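Local coordinates for RegF protein (Neisseria gonorrhoeae, PDB 4HOJ) that binds glutathione in a glutathione S-transferase fold and, known also as stringent starvation protein A, probably acts in the starvation response, at residues L6-G9 with F14-R17; F20-Y23 with D28-I31. All coordinates share one frame; numbering follows the deposited sequence.

Contact 1 of 2, residues L6-G9 with F14-R17. With GSH (glutathione), chain C.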
# COMPACT_ATOMS: atom_id res chain seq x y z
N LEU A 6 -11.43 -1.98 -17.66
CA LEU A 6 -11.27 -2.71 -16.43
C LEU A 6 -11.50 -4.18 -16.67
O LEU A 6 -12.61 -4.57 -17.10
CB LEU A 6 -12.26 -2.24 -15.36
CG LEU A 6 -12.10 -2.89 -13.99
CD1 LEU A 6 -10.87 -2.31 -13.31
CD2 LEU A 6 -13.35 -2.65 -13.13
N TYR A 7 -10.52 -5.00 -16.34
CA TYR A 7 -10.69 -6.44 -16.31
C TYR A 7 -11.16 -6.81 -14.94
O TYR A 7 -10.52 -6.48 -13.94
CB TYR A 7 -9.34 -7.10 -16.63
CG TYR A 7 -8.90 -6.90 -18.06
CD1 TYR A 7 -8.22 -5.76 -18.47
CD2 TYR A 7 -9.20 -7.84 -19.01
CE1 TYR A 7 -7.83 -5.56 -19.76
CE2 TYR A 7 -8.78 -7.68 -20.31
CZ TYR A 7 -8.11 -6.53 -20.68
OH TYR A 7 -7.72 -6.38 -22.00
N SER A 8 -12.34 -7.46 -14.89
CA SER A 8 -13.08 -7.57 -13.62
C SER A 8 -13.64 -8.98 -13.46
O SER A 8 -14.09 -9.56 -14.44
CB SER A 8 -14.25 -6.57 -13.70
OG SER A 8 -15.17 -6.83 -12.65
N GLY A 9 -13.62 -9.50 -12.25
CA GLY A 9 -14.35 -10.73 -11.96
C GLY A 9 -15.74 -10.42 -11.45
O GLY A 9 -15.92 -9.53 -10.61
N PHE A 14 -12.57 -7.11 -5.02
CA PHE A 14 -11.55 -6.13 -5.38
C PHE A 14 -11.88 -5.47 -6.66
O PHE A 14 -11.77 -4.24 -6.78
CB PHE A 14 -10.16 -6.80 -5.39
CG PHE A 14 -9.82 -7.43 -4.06
CD1 PHE A 14 -9.45 -6.62 -3.01
CD2 PHE A 14 -9.95 -8.77 -3.86
CE1 PHE A 14 -9.15 -7.16 -1.78
CE2 PHE A 14 -9.69 -9.34 -2.61
CZ PHE A 14 -9.29 -8.52 -1.56
N SER A 15 -12.44 -6.23 -7.62
CA SER A 15 -12.98 -5.64 -8.86
C SER A 15 -14.19 -4.73 -8.58
O SER A 15 -14.38 -3.70 -9.23
CB SER A 15 -13.44 -6.77 -9.84
OG SER A 15 -12.30 -7.58 -10.23
N HIS A 16 -15.00 -5.15 -7.62
CA HIS A 16 -16.17 -4.40 -7.21
C HIS A 16 -15.76 -2.98 -6.76
O HIS A 16 -16.41 -1.99 -7.11
CB HIS A 16 -16.87 -5.21 -6.12
CG HIS A 16 -18.22 -4.71 -5.75
ND1 HIS A 16 -18.94 -5.33 -4.77
CD2 HIS A 16 -18.94 -3.62 -6.15
CE1 HIS A 16 -20.10 -4.69 -4.61
NE2 HIS A 16 -20.12 -3.64 -5.43
N ARG A 17 -14.62 -2.87 -6.05
CA ARG A 17 -14.17 -1.54 -5.61
C ARG A 17 -13.97 -0.65 -6.82
O ARG A 17 -14.37 0.52 -6.82
CB ARG A 17 -12.81 -1.59 -4.87
CG ARG A 17 -12.77 -2.36 -3.60
CD ARG A 17 -11.31 -2.40 -3.12
NE ARG A 17 -11.21 -2.80 -1.71
CZ ARG A 17 -10.03 -3.10 -1.15
NH1 ARG A 17 -8.91 -3.23 -1.89
NH2 ARG A 17 -10.04 -3.34 0.14
N1 GSH C . -4.58 -7.31 -3.80
CA1 GSH C . -5.48 -7.54 -4.97
C1 GSH C . -6.24 -6.30 -5.27
O11 GSH C . -6.57 -6.04 -6.46
O12 GSH C . -6.56 -5.57 -4.31
CB1 GSH C . -6.37 -8.77 -4.75
CG1 GSH C . -7.13 -9.20 -6.01
CD1 GSH C . -7.69 -10.60 -5.84
OE1 GSH C . -7.58 -11.25 -4.83
N2 GSH C . -8.39 -11.02 -6.96
CA2 GSH C . -8.96 -12.37 -6.95
C2 GSH C . -8.29 -13.11 -8.08
O2 GSH C . -8.01 -12.68 -9.19
CB2 GSH C . -10.42 -12.44 -7.22
SG2 GSH C . -11.41 -11.51 -6.08
N3 GSH C . -8.08 -14.52 -7.79
CA3 GSH C . -7.45 -15.40 -8.76
C3 GSH C . -6.18 -15.90 -8.14
O31 GSH C . -5.66 -15.48 -7.05
O32 GSH C . -5.59 -16.80 -8.79
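The glutathione site of a thioredoxin-like domain begins where strand 5-8 gives way to helix 13-25, and here Ser15, in the first turn of that helix, meets Ser8 and Gly9. The backbone N of Gly9 donates a nearly straight hydrogen bond to Ser15 OG (3.1 Å, 162° at the hydrogen). With chi1 at -63°, OG stands anti to Ser15's own carbonyl carbon and is turned to the Gly9 amide. Ser15 CB lies 3.3 Å from Ser8 OG, a close fit that a small side chain permits; the Ser8 hydroxyl itself is hydrogen-bonded to Arg19 NE, one turn further along the helix. Leu6 CD2 makes a looser contact with Ser15 O at 4.2 Å. The preceding residue in the helix, Phe14, carries its ring to glutathione, whose CB1 lies over one face toward the rim, while Phe14 CD1 comes within 3.3 Å of glutathione O12, a carboxylate oxygen. Cys12, the residue of the covalent glutathione site, is beside Ser15. Strand 5-8 runs between strands 30-33 and 54-57, and helix 13-25 packs over it through Leu6, which also touches Cys18.

Contact 2 of 2, residues F20-Y23 with D28-I31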
# COMPACT_ATOMS: atom_id res chain seq x y z
N PHE A 20 -17.13 0.38 -8.56
CA PHE A 20 -17.79 1.42 -7.78
C PHE A 20 -17.18 2.81 -8.09
O PHE A 20 -17.89 3.77 -8.37
CB PHE A 20 -17.68 1.00 -6.32
CG PHE A 20 -18.49 1.84 -5.34
CD1 PHE A 20 -19.40 2.81 -5.72
CD2 PHE A 20 -18.29 1.59 -3.97
CE1 PHE A 20 -20.12 3.53 -4.73
CE2 PHE A 20 -18.99 2.27 -2.99
CZ PHE A 20 -19.90 3.27 -3.37
N VAL A 21 -15.84 2.91 -8.07
CA VAL A 21 -15.20 4.17 -8.41
C VAL A 21 -15.57 4.62 -9.80
O VAL A 21 -15.86 5.80 -10.01
CB VAL A 21 -13.65 4.13 -8.25
CG1 VAL A 21 -13.01 5.45 -8.75
CG2 VAL A 21 -13.25 3.91 -6.81
N LEU A 22 -15.53 3.72 -10.78
CA LEU A 22 -15.79 4.11 -12.16
C LEU A 22 -17.17 4.69 -12.32
O LEU A 22 -17.34 5.71 -12.98
CB LEU A 22 -15.52 2.94 -13.11
CG LEU A 22 -14.02 2.64 -13.28
CD1 LEU A 22 -13.86 1.23 -13.84
CD2 LEU A 22 -13.38 3.67 -14.18
N TYR A 23 -18.17 4.07 -11.69
CA TYR A 23 -19.51 4.63 -11.77
C TYR A 23 -19.70 5.90 -10.96
O TYR A 23 -20.48 6.77 -11.37
CB TYR A 23 -20.55 3.56 -11.41
CG TYR A 23 -20.79 2.58 -12.55
CD1 TYR A 23 -21.51 2.98 -13.66
CD2 TYR A 23 -20.30 1.28 -12.52
CE1 TYR A 23 -21.75 2.12 -14.69
CE2 TYR A 23 -20.53 0.39 -13.57
CZ TYR A 23 -21.26 0.84 -14.64
OH TYR A 23 -21.54 0.03 -15.73
N ASP A 28 -16.40 7.54 -19.48
CA ASP A 28 -16.52 6.38 -20.35
C ASP A 28 -15.47 5.34 -20.01
O ASP A 28 -14.29 5.62 -19.83
CB ASP A 28 -16.47 6.76 -21.84
CG ASP A 28 -15.06 7.05 -22.32
OD1 ASP A 28 -14.23 7.57 -21.52
OD2 ASP A 28 -14.77 6.77 -23.51
N PHE A 29 -15.94 4.10 -19.89
CA PHE A 29 -15.04 2.99 -19.62
C PHE A 29 -15.71 1.74 -20.14
O PHE A 29 -16.92 1.71 -20.42
CB PHE A 29 -14.70 2.83 -18.13
CG PHE A 29 -15.91 2.69 -17.24
CD1 PHE A 29 -16.62 3.80 -16.86
CD2 PHE A 29 -16.33 1.46 -16.81
CE1 PHE A 29 -17.73 3.68 -16.07
CE2 PHE A 29 -17.44 1.34 -15.99
CZ PHE A 29 -18.13 2.46 -15.63
N GLU A 30 -14.91 0.70 -20.24
CA GLU A 30 -15.37 -0.60 -20.67
C GLU A 30 -15.03 -1.56 -19.55
O GLU A 30 -13.96 -1.44 -18.95
CB GLU A 30 -14.65 -0.98 -21.96
CG GLU A 30 -14.85 -2.41 -22.42
CD GLU A 30 -14.62 -2.55 -23.91
OE1 GLU A 30 -14.46 -3.70 -24.38
OE2 GLU A 30 -14.63 -1.51 -24.61
N ILE A 31 -15.90 -2.52 -19.28
CA ILE A 31 -15.62 -3.63 -18.38
C ILE A 31 -15.46 -4.91 -19.19
O ILE A 31 -16.31 -5.25 -20.06
CB ILE A 31 -16.74 -3.80 -17.33
CG1 ILE A 31 -16.90 -2.56 -16.50
CG2 ILE A 31 -16.42 -4.93 -16.35
CD1 ILE A 31 -18.08 -2.60 -15.54
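Phe29 brings two aromatic interactions to helix 13-25, one through its face and one through its edge. The first is a CH-pi contact: Leu22 CB sits over the ring centre, 3.7 Å from the centroid and 11° off the normal. Leu22's branched end continues across the same ring, CD1 reaching Phe29 CD2 at 3.9 Å, so that an aliphatic side chain is spread over a flat aromatic surface. The second is a T-shaped stack in which Phe29 points its edge at the face of Tyr23. The centroids are 5.0 Å apart and the planes stand at 81°, with Phe29 CZ above the middle of the tyrosine ring and 3.7 Å from Tyr23 CZ. Such an approach sets the slightly positive C-H rim of one ring against the electron-rich face of the other. Phe29 reaches both partners with chi1 at 56°, its CG placed between the backbone N and the carbonyl carbon.

These residues join the helix to the second strand of a beta-alpha-beta unit, strand 5-8, helix 13-25 and strand 30-33, in the thioredoxin-like domain of the GST fold. Phe29 stands just before strand 30-33, where a large ring can bridge to the helix.

Purely apolar packing adds a peripheral touch, Tyr23 CE2 to Ile31 CD1 at 4.3 Å. Being partly exposed, Tyr23 suits this margin: its ring face receives the Phe29 edge, and its side chain also touches Ala189 and Ala193 of helix 188-193. The buried Leu22 also touches Met4 and Ile72 of helix 65-75.

How the contacts relate
From the N terminus, strand 5-8 leads through a short loop holding Cys12 into helix 13-25, and contact 1 closes that turn between residues 6-9 and the first part of the helix. The chain then runs along the helix, and contact 2 closes the next turn, where it returns to the sheet as strand 30-33. The two loops follow in series, without nesting or crossing, and share the helix. They also touch directly: Leu6 N probably hydrogen-bonds to Glu30 O in the parallel pairing of the strands, and Leu6 CD2 packs on Leu22 CD1. Contact 1 faces the glutathione site, whereas contact 2 lies farther along the helix.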